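PDB 5WIX: p-47 protein from Clostridium botulinum E1 str. 'BoNT E Beluga', which is of unknown function but has a tubular lipid-binding (TULIP) fold like that of bactericidal/permeability-increasing protein, so it may bind lipids. Local coordinates for residues A[24-29]-A[203-208]; A[77-82]-A[102-107]; A[335-340]-A[355-360]. One frame throughout, in Å; residues are numbered along the deposited sequence.

How the contacts relate
All three contacts pair antiparallel strands, but in three different sheets of one elongated chain. Contact 1 is core. It is fully buried close to the centre of the chain, and apolar groups and backbone bonds carry it. Contacts 2 and 3 are partly buried and lie on opposite sides of that centre, with their own centres about 55 Å apart. Contact 2 has a buried face of isoleucines and leucines and a more polar face with a weak salt bridge. Contact 3 is the smallest, and a bulge at a corner interrupts its pairing. Contacts 1 and 2 touch, Tyr204 CD2 lying 4.2 Å from Leu78 CD2. Contact 3 touches neither.

Contact 1: residues A[24-29]-A[203-208]; sequences DIVYGC and GYLCIL
A classic beta bulge begins this antiparallel pairing, with Asp24 and Ile25 both set against Leu208. Two N-H groups grip Leu208 O, Asp24 N at 3.0 Å and Ile25 N at 3.2 Å. The first arrives nearly along the C=O axis. The second comes from above the carbonyl plane, 40° out of it. Leu208 N returns a bond to Ile25 O at 2.9 Å. Regular pairing follows. Tyr27 and Cys206 exchange two backbone bonds, and Cys29 N bonds to Tyr204 O.

Leu208 has the largest share of the packing. Its CG stands between the backbone N and the carbonyl carbon (chi1 75°), close to Ile25 O. Leu208 CD1 rests 3.4 Å from Ile25 CB, and the two side chains lie side by side, pointing the same way. The other methyl, CD2, sits in plane at the edge of the Tyr27 ring, though the exact spacing there is doubtful. At the far end Cys29 O lies over one face of the Tyr204 ring. On the other side of the sheet Val26 and Ile207 run side by side, CG2 to CG2 at 3.5 Å. Beyond them Leu205 CB meets Gly28 CA at 3.7 Å.

Trp409 packs on Tyr27, Cys29 and Cys206, and its ring meets that of Tyr204. Strand 25-30 also bonds to strand 234-238, through Val26 with Leu237. Strand 203-210 bonds on its other edge to strand 187-195, through Leu205 with Val193. The contact lies inside a six-stranded antiparallel sheet near the middle of the chain, consistent with the central sheet that joins the two halves of BPI-like proteins.

Contact 2: residues A[77-82]-A[102-107]; sequences FLRIKI and IPILEI
Ile80 and Leu105 form the middle pair of an antiparallel strand pairing in a large antiparallel sheet of this TULIP-fold protein. Ile80 N bonds to Leu105 O at 2.8 Å, and Leu105 N bonds back to Ile80 O. Leu78 and Ile107 make a second such pair. Ile82 N bonds to Pro103 O, which carries the bonding on to the proline. At this end of the pairing Ile82 CB also touches Pro103 CG, at 3.7 Å.

On the face of Ile80 and Leu105 the contacts are apolar. Ile80 CD1 lies 3.6 Å from Ile107 CD1. Ile82 CG1 meets Leu105 CD1 at 3.5 Å, the two side chains crossing at about a right angle.

The opposite face is more polar. Arg79 CG, anti to the backbone N (chi1 167°), passes Ile104 CG2 at 3.8 Å. Beyond it the guanidinium makes a weak salt bridge, Arg79 NH2 to Glu106 OE1 at 3.4 Å. The oxygen lies at the guanidinium edge, near its plane, but the carboxylate plane is turned 58° from it. Lys81 lends its aliphatic part, CG lying 3.6 Å from Ile102 CG2.

Further out, Trp67 and Ile69 of strand 58-70 pack on Ile80, and Phe64 of the same strand packs on Ile82. Phe162 lies against Leu105. On the polar face Ile104 makes backbone bonds with Asp141 and Leu142, and Asp141 touches the Glu106 side chain. Asp141 is also the main acidic partner of Arg79, with Glu106 the weaker one: Asp141 OD2 forms the stronger salt bridge, with Arg79 NE.

Contact 3: residues A[335-340]-A[355-360]; sequences ECITKF and STPIME
Glu335 and Ile337 pair with Ile358 and Ser355 across a beta bulge. The register slips by one residue between the two pairs, because Thr356 and Pro357 together lie opposite Cys336.

Backbone bonds come first. Glu335 N bonds to Ile358 O at 3.0 Å, and Ile358 N bonds to Glu335 O at 3.3 Å. Ile337 N bonds to Ser355 O at 3.0 Å, with an N-H...O angle of only 137°. Ser355 N returns a straighter bond, 163°, to Ile337 O. Between the pairs Cys336 CA makes a CA-H...O contact with Ser355 O. Pro357 has no N-H to give to Glu335 O, and its CD packs against that oxygen instead.

Side-chain packing fills in around the backbone bonds. Glu335 CB lies 3.7 Å from Ile358 CB. The glutamate CG is anti to the backbone N (chi1 -177°), and the chain stays extended beyond it. It crosses the Pro357 ring at about a right angle, with CG of Glu335 4.0 Å from CG of Pro357 and OE2 near the same ring atom. Ile337 CG1 approaches Pro357 CD at 4.2 Å and also lies beside Ser355 OG. Cys336 SG meets the methyl Thr356 CG2 at 3.7 Å.

The contact belongs to the hairpin of strands 328-343 and 348-363. The second strand turns a corner at Pro357, where the bulge falls. On its other edge strand 328-343 bonds to strand 311-322, through Cys336 with Thr314 and Thr338 with Leu312, and Lys313 touches Glu335 and Ile337. Helix 370-390 packs nearby: its Arg388 meets Cys336, Thr356 and Met359, and its Leu384 also meets Met359.

Contact 1: residues A[24-29]-A[203-208]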
loop_
_atom_site.group_PDB
_atom_site.type_symbol
_atom_site.label_atom_id
_atom_site.label_comp_id
_atom_site.label_asym_id
_atom_site.label_seq_id
_atom_site.Cartn_x
_atom_site.Cartn_y
_atom_site.Cartn_z
ATOM N N ASP A 24 -5.927 3.803 4.138
ATOM C CA ASP A 24 -5.458 2.531 4.742
ATOM C C ASP A 24 -4.352 1.813 3.970
ATOM O O ASP A 24 -3.323 1.425 4.534
ATOM C CB ASP A 24 -6.623 1.552 4.918
ATOM C CG ASP A 24 -7.357 1.748 6.220
ATOM O OD1 ASP A 24 -6.708 2.154 7.217
ATOM O OD2 ASP A 24 -8.583 1.498 6.231
ATOM N N ILE A 25 -4.601 1.580 2.691
ATOM C CA ILE A 25 -3.591 1.043 1.800
ATOM C C ILE A 25 -3.661 1.850 0.519
ATOM O O ILE A 25 -4.749 2.068 -0.020
ATOM C CB ILE A 25 -3.816 -0.455 1.502
ATOM C CG1 ILE A 25 -3.633 -1.288 2.760
ATOM C CG2 ILE A 25 -2.853 -0.932 0.438
ATOM C CD1 ILE A 25 -3.665 -2.776 2.504
ATOM N N VAL A 26 -2.513 2.320 0.048
ATOM C CA VAL A 26 -2.457 3.108 -1.177
ATOM C C VAL A 26 -1.584 2.373 -2.184
ATOM O O VAL A 26 -0.480 1.942 -1.830
ATOM C CB VAL A 26 -1.905 4.520 -0.903
ATOM C CG1 VAL A 26 -1.880 5.360 -2.172
ATOM C CG2 VAL A 26 -2.722 5.198 0.186
ATOM N N TYR A 27 -2.082 2.196 -3.411
ATOM C CA TYR A 27 -1.278 1.616 -4.505
ATOM C C TYR A 27 -0.919 2.666 -5.548
ATOM O O TYR A 27 -1.675 3.617 -5.741
ATOM C CB TYR A 27 -2.021 0.470 -5.185
ATOM C CG TYR A 27 -2.636 -0.497 -4.211
ATOM C CD1 TYR A 27 -1.942 -1.617 -3.776
ATOM C CD2 TYR A 27 -3.900 -0.277 -3.724
ATOM C CE1 TYR A 27 -2.496 -2.508 -2.880
ATOM C CE2 TYR A 27 -4.475 -1.135 -2.835
ATOM C CZ TYR A 27 -3.776 -2.265 -2.406
ATOM O OH TYR A 27 -4.365 -3.135 -1.501
ATOM N N GLY A 28 0.209 2.479 -6.234
ATOM C CA GLY A 28 0.652 3.442 -7.234
ATOM C C GLY A 28 1.496 2.888 -8.374
ATOM O O GLY A 28 2.256 1.927 -8.201
ATOM N N CYS A 29 1.362 3.500 -9.551
ATOM C CA CYS A 29 2.121 3.075 -10.736
ATOM C C CYS A 29 2.623 4.235 -11.630
ATOM O O CYS A 29 1.953 5.255 -11.815
ATOM C CB CYS A 29 1.274 2.112 -11.582
ATOM S SG CYS A 29 2.181 1.309 -12.947
ATOM N N GLY A 203 3.231 9.423 -11.538
ATOM C CA GLY A 203 2.588 8.138 -11.443
ATOM C C GLY A 203 1.188 8.345 -10.928
ATOM O O GLY A 203 0.975 9.123 -10.003
ATOM N N TYR A 204 0.226 7.665 -11.535
ATOM C CA TYR A 204 -1.115 7.690 -11.003
ATOM C C TYR A 204 -1.278 6.561 -10.044
ATOM O O TYR A 204 -0.379 5.744 -9.877
ATOM C CB TYR A 204 -2.182 7.589 -12.075
ATOM C CG TYR A 204 -2.140 6.374 -12.969
ATOM C CD1 TYR A 204 -2.406 5.104 -12.474
ATOM C CD2 TYR A 204 -1.908 6.511 -14.332
ATOM C CE1 TYR A 204 -2.392 4.004 -13.303
ATOM C CE2 TYR A 204 -1.900 5.420 -15.170
ATOM C CZ TYR A 204 -2.138 4.167 -14.654
ATOM O OH TYR A 204 -2.126 3.073 -15.491
ATOM N N LEU A 205 -2.454 6.481 -9.443
ATOM C CA LEU A 205 -2.561 5.691 -8.268
ATOM C C LEU A 205 -3.962 5.495 -7.737
ATOM O O LEU A 205 -4.882 6.193 -8.102
ATOM C CB LEU A 205 -1.682 6.321 -7.204
ATOM C CG LEU A 205 -1.715 7.790 -6.861
ATOM C CD1 LEU A 205 -2.608 8.068 -5.670
ATOM C CD2 LEU A 205 -0.305 8.158 -6.564
ATOM N N CYS A 206 -4.095 4.519 -6.851
ATOM C CA CYS A 206 -5.388 4.052 -6.404
ATOM C C CYS A 206 -5.410 3.870 -4.873
ATOM O O CYS A 206 -4.545 3.205 -4.302
ATOM C CB CYS A 206 -5.711 2.755 -7.140
ATOM S SG CYS A 206 -7.303 2.097 -6.764
ATOM N N ILE A 207 -6.395 4.475 -4.217
ATOM C CA ILE A 207 -6.433 4.562 -2.759
ATOM C C ILE A 207 -7.554 3.698 -2.136
ATOM O O ILE A 207 -8.657 3.656 -2.681
ATOM C CB ILE A 207 -6.629 6.034 -2.316
ATOM C CG1 ILE A 207 -6.410 6.997 -3.474
ATOM C CG2 ILE A 207 -5.644 6.412 -1.254
ATOM C CD1 ILE A 207 -6.564 8.434 -3.037
ATOM N N LEU A 208 -7.290 3.030 -1.003
ATOM C CA LEU A 208 -8.324 2.219 -0.339
ATOM C C LEU A 208 -8.407 2.278 1.187
ATOM O O LEU A 208 -7.463 2.668 1.889
ATOM C CB LEU A 208 -8.171 0.723 -0.710
ATOM C CG LEU A 208 -7.056 -0.170 -0.125
ATOM C CD1 LEU A 208 -7.249 -0.505 1.327
ATOM C CD2 LEU A 208 -6.976 -1.468 -0.873
#

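Contact 2: residues A[77-82]-A[102-107]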
loop_
_atom_site.group_PDB
_atom_site.type_symbol
_atom_site.label_atom_id
_atom_site.label_comp_id
_atom_site.label_asym_id
_atom_site.label_seq_id
_atom_site.Cartn_x
_atom_site.Cartn_y
_atom_site.Cartn_z
ATOM N N PHE A 77 -10.176 11.791 -13.231
ATOM C CA PHE A 77 -9.684 11.968 -14.601
ATOM C C PHE A 77 -8.176 11.839 -14.880
ATOM O O PHE A 77 -7.326 12.292 -14.113
ATOM C CB PHE A 77 -10.189 13.301 -15.165
ATOM C CG PHE A 77 -11.661 13.315 -15.464
ATOM C CD1 PHE A 77 -12.115 13.314 -16.772
ATOM C CD2 PHE A 77 -12.589 13.329 -14.436
ATOM C CE1 PHE A 77 -13.469 13.327 -17.050
ATOM C CE2 PHE A 77 -13.944 13.342 -14.708
ATOM C CZ PHE A 77 -14.385 13.340 -16.017
ATOM N N LEU A 78 -7.897 11.210 -16.018
ATOM C CA LEU A 78 -6.632 11.206 -16.748
ATOM C C LEU A 78 -6.589 12.305 -17.792
ATOM O O LEU A 78 -7.611 12.620 -18.379
ATOM C CB LEU A 78 -6.432 9.887 -17.472
ATOM C CG LEU A 78 -6.037 8.671 -16.676
ATOM C CD1 LEU A 78 -5.498 7.640 -17.638
ATOM C CD2 LEU A 78 -4.993 9.080 -15.672
ATOM N N ARG A 79 -5.415 12.864 -18.056
ATOM C CA ARG A 79 -5.277 13.726 -19.219
ATOM C C ARG A 79 -4.347 13.047 -20.198
ATOM O O ARG A 79 -3.250 12.633 -19.815
ATOM C CB ARG A 79 -4.744 15.110 -18.856
ATOM C CG ARG A 79 -4.295 15.911 -20.079
ATOM C CD ARG A 79 -3.713 17.250 -19.703
ATOM N NE ARG A 79 -4.625 18.013 -18.858
ATOM C CZ ARG A 79 -4.450 19.299 -18.557
ATOM N NH1 ARG A 79 -3.387 19.949 -19.039
ATOM N NH2 ARG A 79 -5.337 19.935 -17.787
ATOM N N ILE A 80 -4.778 12.913 -21.452
ATOM C CA ILE A 80 -3.989 12.138 -22.399
ATOM C C ILE A 80 -3.826 12.797 -23.760
ATOM O O ILE A 80 -4.733 13.434 -24.281
ATOM C CB ILE A 80 -4.579 10.722 -22.612
ATOM C CG1 ILE A 80 -5.986 10.792 -23.196
ATOM C CG2 ILE A 80 -4.599 9.924 -21.302
ATOM C CD1 ILE A 80 -6.552 9.431 -23.497
ATOM N N LYS A 81 -2.632 12.622 -24.310
ATOM C CA LYS A 81 -2.247 13.118 -25.617
ATOM C C LYS A 81 -2.677 12.104 -26.685
ATOM O O LYS A 81 -2.337 10.931 -26.603
ATOM C CB LYS A 81 -0.727 13.351 -25.638
ATOM C CG LYS A 81 -0.196 14.292 -26.695
ATOM C CD LYS A 81 1.319 14.516 -26.531
ATOM C CE LYS A 81 1.662 15.339 -25.281
ATOM N NZ LYS A 81 2.959 16.077 -25.455
ATOM N N ILE A 82 -3.433 12.552 -27.680
ATOM C CA ILE A 82 -3.908 11.662 -28.736
ATOM C C ILE A 82 -3.141 11.897 -30.050
ATOM O O ILE A 82 -3.180 12.987 -30.616
ATOM C CB ILE A 82 -5.422 11.851 -28.983
ATOM C CG1 ILE A 82 -6.182 11.809 -27.662
ATOM C CG2 ILE A 82 -5.956 10.773 -29.887
ATOM C CD1 ILE A 82 -5.940 10.560 -26.896
ATOM N N ILE A 102 -2.858 16.453 -33.100
ATOM C CA ILE A 102 -2.606 15.887 -31.784
ATOM C C ILE A 102 -3.449 16.578 -30.709
ATOM O O ILE A 102 -3.004 17.545 -30.075
ATOM C CB ILE A 102 -1.115 15.965 -31.428
ATOM C CG1 ILE A 102 -0.280 15.381 -32.569
ATOM C CG2 ILE A 102 -0.848 15.213 -30.140
ATOM C CD1 ILE A 102 1.202 15.487 -32.357
ATOM N N PRO A 103 -4.688 16.084 -30.526
ATOM C CA PRO A 103 -5.609 16.616 -29.521
ATOM C C PRO A 103 -5.238 16.184 -28.117
ATOM O O PRO A 103 -4.590 15.147 -27.914
ATOM C CB PRO A 103 -6.967 16.029 -29.930
ATOM C CG PRO A 103 -6.661 14.845 -30.764
ATOM C CD PRO A 103 -5.328 15.084 -31.404
ATOM N N ILE A 104 -5.649 16.982 -27.143
ATOM C CA ILE A 104 -5.404 16.631 -25.759
ATOM C C ILE A 104 -6.708 16.601 -24.980
ATOM O O ILE A 104 -7.427 17.607 -24.870
ATOM C CB ILE A 104 -4.421 17.603 -25.110
ATOM C CG1 ILE A 104 -3.059 17.504 -25.810
ATOM C CG2 ILE A 104 -4.314 17.329 -23.622
ATOM C CD1 ILE A 104 -1.924 18.154 -25.052
ATOM N N LEU A 105 -6.995 15.419 -24.454
ATOM C CA LEU A 105 -8.241 15.141 -23.758
ATOM C C LEU A 105 -8.016 14.918 -22.277
ATOM O O LEU A 105 -6.907 14.616 -21.845
ATOM C CB LEU A 105 -8.908 13.901 -24.354
ATOM C CG LEU A 105 -8.908 13.892 -25.876
ATOM C CD1 LEU A 105 -9.335 12.543 -26.438
ATOM C CD2 LEU A 105 -9.851 14.983 -26.318
ATOM N N GLU A 106 -9.081 15.078 -21.507
ATOM C CA GLU A 106 -9.144 14.570 -20.143
ATOM C C GLU A 106 -10.265 13.554 -20.119
ATOM O O GLU A 106 -11.358 13.837 -20.620
ATOM C CB GLU A 106 -9.407 15.680 -19.124
ATOM C CG GLU A 106 -8.172 16.425 -18.668
ATOM C CD GLU A 106 -8.498 17.403 -17.555
ATOM O OE1 GLU A 106 -7.601 17.697 -16.731
ATOM O OE2 GLU A 106 -9.659 17.869 -17.497
ATOM N N ILE A 107 -10.001 12.370 -19.568
ATOM C CA ILE A 107 -11.011 11.311 -19.519
ATOM C C ILE A 107 -11.171 10.671 -18.132
ATOM O O ILE A 107 -10.255 10.707 -17.306
ATOM C CB ILE A 107 -10.694 10.187 -20.520
ATOM C CG1 ILE A 107 -10.082 10.746 -21.795
ATOM C CG2 ILE A 107 -11.950 9.427 -20.870
ATOM C CD1 ILE A 107 -10.063 9.746 -22.923
#

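Contact 3: residues A[335-340]-A[355-360]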
loop_
_atom_site.group_PDB
_atom_site.type_symbol
_atom_site.label_atom_id
_atom_site.label_comp_id
_atom_site.label_asym_id
_atom_site.label_seq_id
_atom_site.Cartn_x
_atom_site.Cartn_y
_atom_site.Cartn_z
ATOM N N GLU A 335 12.830 -1.307 29.242
ATOM C CA GLU A 335 12.562 -0.529 28.026
ATOM C C GLU A 335 13.612 -0.896 26.988
ATOM O O GLU A 335 14.811 -0.896 27.281
ATOM C CB GLU A 335 12.573 0.977 28.273
ATOM C CG GLU A 335 12.215 1.780 27.007
ATOM C CD GLU A 335 12.362 3.296 27.152
ATOM O OE1 GLU A 335 11.411 4.031 26.801
ATOM O OE2 GLU A 335 13.435 3.757 27.592
ATOM N N CYS A 336 13.166 -1.212 25.775
ATOM C CA CYS A 336 14.069 -1.770 24.769
ATOM C C CYS A 336 13.681 -1.389 23.349
ATOM O O CYS A 336 12.645 -1.830 22.825
ATOM C CB CYS A 336 14.118 -3.297 24.888
ATOM S SG CYS A 336 15.161 -4.101 23.649
ATOM N N ILE A 337 14.542 -0.582 22.735
ATOM C CA ILE A 337 14.379 -0.106 21.369
ATOM C C ILE A 337 14.877 -1.123 20.337
ATOM O O ILE A 337 16.038 -1.541 20.380
ATOM C CB ILE A 337 15.138 1.186 21.183
ATOM C CG1 ILE A 337 14.908 2.111 22.383
ATOM C CG2 ILE A 337 14.764 1.827 19.853
ATOM C CD1 ILE A 337 13.494 2.581 22.522
ATOM N N THR A 338 14.007 -1.532 19.416
ATOM C CA THR A 338 14.443 -2.373 18.308
ATOM C C THR A 338 14.288 -1.601 17.009
ATOM O O THR A 338 13.536 -0.627 16.964
ATOM C CB THR A 338 13.655 -3.670 18.223
ATOM O OG1 THR A 338 12.264 -3.360 18.094
ATOM C CG2 THR A 338 13.850 -4.456 19.474
ATOM N N LYS A 339 14.983 -2.050 15.959
ATOM C CA LYS A 339 15.082 -1.295 14.707
ATOM C C LYS A 339 14.799 -2.099 13.437
ATOM O O LYS A 339 15.313 -3.201 13.265
ATOM C CB LYS A 339 16.479 -0.673 14.589
ATOM C CG LYS A 339 16.723 0.097 13.307
ATOM C CD LYS A 339 18.162 0.620 13.218
ATOM C CE LYS A 339 18.361 1.527 11.984
ATOM N NZ LYS A 339 19.752 2.058 11.836
ATOM N N PHE A 340 14.005 -1.521 12.538
ATOM C CA PHE A 340 13.734 -2.114 11.233
ATOM C C PHE A 340 15.024 -2.282 10.454
ATOM O O PHE A 340 15.930 -1.467 10.566
ATOM C CB PHE A 340 12.750 -1.243 10.455
ATOM C CG PHE A 340 12.570 -1.646 9.016
ATOM C CD1 PHE A 340 11.618 -2.588 8.659
ATOM C CD2 PHE A 340 13.320 -1.048 8.015
ATOM C CE1 PHE A 340 11.439 -2.947 7.331
ATOM C CE2 PHE A 340 13.141 -1.397 6.689
ATOM C CZ PHE A 340 12.203 -2.343 6.346
ATOM N N SER A 355 18.941 -0.455 21.466
ATOM C CA SER A 355 19.382 -0.064 22.794
ATOM C C SER A 355 18.552 -0.716 23.880
ATOM O O SER A 355 17.397 -1.082 23.670
ATOM C CB SER A 355 19.298 1.446 22.947
ATOM O OG SER A 355 17.942 1.838 23.054
ATOM N N THR A 356 19.136 -0.836 25.058
ATOM C CA THR A 356 18.360 -1.261 26.200
ATOM C C THR A 356 18.513 -0.202 27.264
ATOM O O THR A 356 19.336 -0.331 28.176
ATOM C CB THR A 356 18.787 -2.641 26.705
ATOM O OG1 THR A 356 20.200 -2.800 26.532
ATOM C CG2 THR A 356 18.094 -3.684 25.888
ATOM N N PRO A 357 17.727 0.875 27.128
ATOM C CA PRO A 357 17.849 1.987 28.076
ATOM C C PRO A 357 17.340 1.635 29.475
ATOM O O PRO A 357 17.659 2.355 30.415
ATOM C CB PRO A 357 17.014 3.108 27.428
ATOM C CG PRO A 357 16.155 2.463 26.416
ATOM C CD PRO A 357 16.822 1.179 26.003
ATOM N N ILE A 358 16.593 0.543 29.617
ATOM C CA ILE A 358 16.144 0.087 30.938
ATOM C C ILE A 358 16.156 -1.432 31.078
ATOM O O ILE A 358 15.470 -2.136 30.336
ATOM C CB ILE A 358 14.708 0.570 31.258
ATOM C CG1 ILE A 358 14.674 2.083 31.519
ATOM C CG2 ILE A 358 14.151 -0.182 32.456
ATOM C CD1 ILE A 358 13.262 2.640 31.708
ATOM N N MET A 359 16.941 -1.936 32.024
ATOM C CA MET A 359 16.818 -3.329 32.451
ATOM C C MET A 359 16.959 -3.407 33.962
ATOM O O MET A 359 18.041 -3.658 34.490
ATOM C CB MET A 359 17.844 -4.226 31.763
ATOM C CG MET A 359 17.218 -5.066 30.672
ATOM S SD MET A 359 18.292 -6.380 30.086
ATOM C CE MET A 359 19.860 -5.513 29.945
ATOM N N GLU A 360 15.841 -3.191 34.644
ATOM C CA GLU A 360 15.830 -3.011 36.085
ATOM C C GLU A 360 15.261 -4.225 36.807
ATOM O O GLU A 360 14.056 -4.493 36.757
ATOM C CB GLU A 360 15.027 -1.765 36.436
ATOM C CG GLU A 360 15.296 -1.218 37.812
ATOM C CD GLU A 360 14.300 -0.143 38.204
ATOM O OE1 GLU A 360 13.917 0.672 37.326
ATOM O OE2 GLU A 360 13.891 -0.127 39.389
#